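Local coordinates for CARDB domain-containing protein (PDB 3IDU), which is of unknown function, but its CARDB domain binds two manganese ions, at residues 82-88 with 115-119. Sequence-based numbering, arbitrary orientation.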
loop_
_atom_site.group_PDB
_atom_site.type_symbol
_atom_site.label_atom_id
_atom_site.label_comp_id
_atom_site.label_asym_id
_atom_site.label_seq_id
_atom_site.Cartn_x
_atom_site.Cartn_y
_atom_site.Cartn_z
ATOM N N TRP A 82 0.893 -14.502 -2.988
ATOM C CA TRP A 82 -0.338 -14.770 -3.708
ATOM C C TRP A 82 -0.124 -15.821 -4.787
ATOM O O TRP A 82 0.693 -15.646 -5.693
ATOM C CB TRP A 82 -0.877 -13.486 -4.340
ATOM C CG TRP A 82 -2.130 -13.693 -5.140
ATOM C CD1 TRP A 82 -3.212 -14.454 -4.791
ATOM C CD2 TRP A 82 -2.454 -13.091 -6.397
ATOM N NE1 TRP A 82 -4.189 -14.360 -5.754
ATOM C CE2 TRP A 82 -3.750 -13.530 -6.752
ATOM C CE3 TRP A 82 -1.774 -12.222 -7.261
ATOM C CZ2 TRP A 82 -4.382 -13.127 -7.931
ATOM C CZ3 TRP A 82 -2.402 -11.819 -8.434
ATOM C CH2 TRP A 82 -3.696 -12.274 -8.758
ATOM N N THR A 83 -0.870 -16.914 -4.678
ATOM C CA THR A 83 -0.789 -18.002 -5.640
ATOM C C THR A 83 -2.111 -18.071 -6.395
ATOM O O THR A 83 -3.062 -18.706 -5.934
ATOM C CB THR A 83 -0.544 -19.350 -4.936
ATOM O OG1 THR A 83 0.583 -19.233 -4.056
ATOM C CG2 THR A 83 -0.262 -20.437 -5.963
ATOM N N PRO A 84 -2.193 -17.397 -7.558
ATOM C CA PRO A 84 -3.392 -17.363 -8.403
ATOM C C PRO A 84 -3.850 -18.759 -8.808
ATOM O O PRO A 84 -3.026 -19.649 -9.021
ATOM C CB PRO A 84 -2.941 -16.553 -9.616
ATOM C CG PRO A 84 -1.908 -15.651 -9.059
ATOM C CD PRO A 84 -1.133 -16.550 -8.131
ATOM N N THR A 85 -5.165 -18.935 -8.923
ATOM C CA THR A 85 -5.755 -20.215 -9.304
ATOM C C THR A 85 -6.367 -20.152 -10.704
ATOM O O THR A 85 -6.545 -21.181 -11.358
ATOM C CB THR A 85 -6.866 -20.626 -8.324
ATOM O OG1 THR A 85 -7.894 -19.627 -8.327
ATOM C CG2 THR A 85 -6.315 -20.769 -6.913
ATOM N N GLN A 86 -6.690 -18.944 -11.155
ATOM C CA GLN A 86 -7.286 -18.736 -12.475
ATOM C C GLN A 86 -6.529 -17.642 -13.223
ATOM O O GLN A 86 -5.892 -16.789 -12.605
ATOM C CB GLN A 86 -8.756 -18.322 -12.337
ATOM C CG GLN A 86 -9.672 -19.377 -11.732
ATOM C CD GLN A 86 -9.865 -20.579 -12.639
ATOM O OE1 GLN A 86 -8.917 -21.306 -12.936
ATOM N NE2 GLN A 86 -11.099 -20.790 -13.089
ATOM N N GLU A 87 -6.605 -17.661 -14.551
ATOM C CA GLU A 87 -5.922 -16.654 -15.357
ATOM C C GLU A 87 -6.810 -15.437 -15.576
ATOM O O GLU A 87 -8.008 -15.472 -15.291
ATOM C CB GLU A 87 -5.520 -17.229 -16.717
ATOM C CG GLU A 87 -6.695 -17.610 -17.600
ATOM C CD GLU A 87 -6.283 -17.881 -19.034
ATOM O OE1 GLU A 87 -7.154 -18.269 -19.841
ATOM O OE2 GLU A 87 -5.088 -17.700 -19.357
ATOM N N GLY A 88 -6.218 -14.363 -16.089
ATOM C CA GLY A 88 -6.971 -13.148 -16.343
ATOM C C GLY A 88 -6.261 -11.901 -15.852
ATOM O O GLY A 88 -5.169 -11.978 -15.286
ATOM N N ASP A 115 -1.893 -3.523 -11.463
ATOM C CA ASP A 115 -2.490 -4.542 -12.313
ATOM C C ASP A 115 -1.556 -5.731 -12.539
ATOM O O ASP A 115 -0.369 -5.559 -12.819
ATOM C CB ASP A 115 -2.893 -3.902 -13.642
ATOM C CG ASP A 115 -3.997 -2.873 -13.472
ATOM O OD1 ASP A 115 -3.899 -1.771 -14.053
ATOM O OD2 ASP A 115 -4.976 -3.168 -12.748
ATOM N N VAL A 116 -2.106 -6.935 -12.413
ATOM C CA VAL A 116 -1.337 -8.161 -12.590
ATOM C C VAL A 116 -2.001 -9.083 -13.605
ATOM O O VAL A 116 -3.200 -9.349 -13.524
ATOM C CB VAL A 116 -1.194 -8.928 -11.255
ATOM C CG1 VAL A 116 -0.433 -10.227 -11.478
ATOM C CG2 VAL A 116 -0.475 -8.062 -10.234
ATOM N N SER A 117 -1.218 -9.575 -14.557
ATOM C CA SER A 117 -1.749 -10.472 -15.573
ATOM C C SER A 117 -1.377 -11.921 -15.271
ATOM O O SER A 117 -0.208 -12.301 -15.359
ATOM C CB SER A 117 -1.218 -10.080 -16.953
ATOM O OG SER A 117 -1.769 -10.911 -17.960
ATOM N N VAL A 118 -2.375 -12.721 -14.905
ATOM C CA VAL A 118 -2.156 -14.131 -14.598
ATOM C C VAL A 118 -2.348 -14.961 -15.863
ATOM O O VAL A 118 -3.403 -14.906 -16.493
ATOM C CB VAL A 118 -3.139 -14.637 -13.517
ATOM C CG1 VAL A 118 -2.872 -16.105 -13.213
ATOM C CG2 VAL A 118 -2.996 -13.801 -12.254
ATOM N N VAL A 119 -1.326 -15.725 -16.229
ATOM C CA VAL A 119 -1.388 -16.552 -17.429
ATOM C C VAL A 119 -1.084 -18.015 -17.123
ATOM O O VAL A 119 -0.037 -18.338 -16.564
ATOM C CB VAL A 119 -0.389 -16.051 -18.488
ATOM C CG1 VAL A 119 -0.599 -16.797 -19.796
ATOM C CG2 VAL A 119 -0.558 -14.553 -18.688
#
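V118 is held in two ways: its backbone pairs with G88, and its methyls pack on P84 and W82. G88 and V118 form an antiparallel hydrogen-bonded pair. G88 N reaches V118 O at 2.9 Å, and V118 N reaches G88 O at 2.9 Å.

The tight part lies on the inner side of V118. Its CG1 stands anti to the backbone N (chi1 -179°), which brings it 3.6 Å from P84 CB and 3.2 Å from Q86 O. The other methyl, CG2, packs against P84 CB and CG and lies 3.9 Å from W82 CH2. P84 CG also sits over the centre of the W82 ring, 3.5 Å above its plane. V116 CG1 meets the edge of that ring, 4.0 Å from W82 CZ3.

The E87 side is exposed. E87 meets V118 O through its CB, at 3.2 Å, and the rest of its chain runs on extended without touching 115-119. V119 CA lies beside E87 CB and is likewise on the exposed side.

Segment 82-88 links the two sheets of the E-set-type beta sandwich, from strand 75-82 to strand 88-96, away from the manganese sites. Strand 111-118 lies between strands 88-96 and 28-29, and V29 of the latter touches P84, V116 and V118.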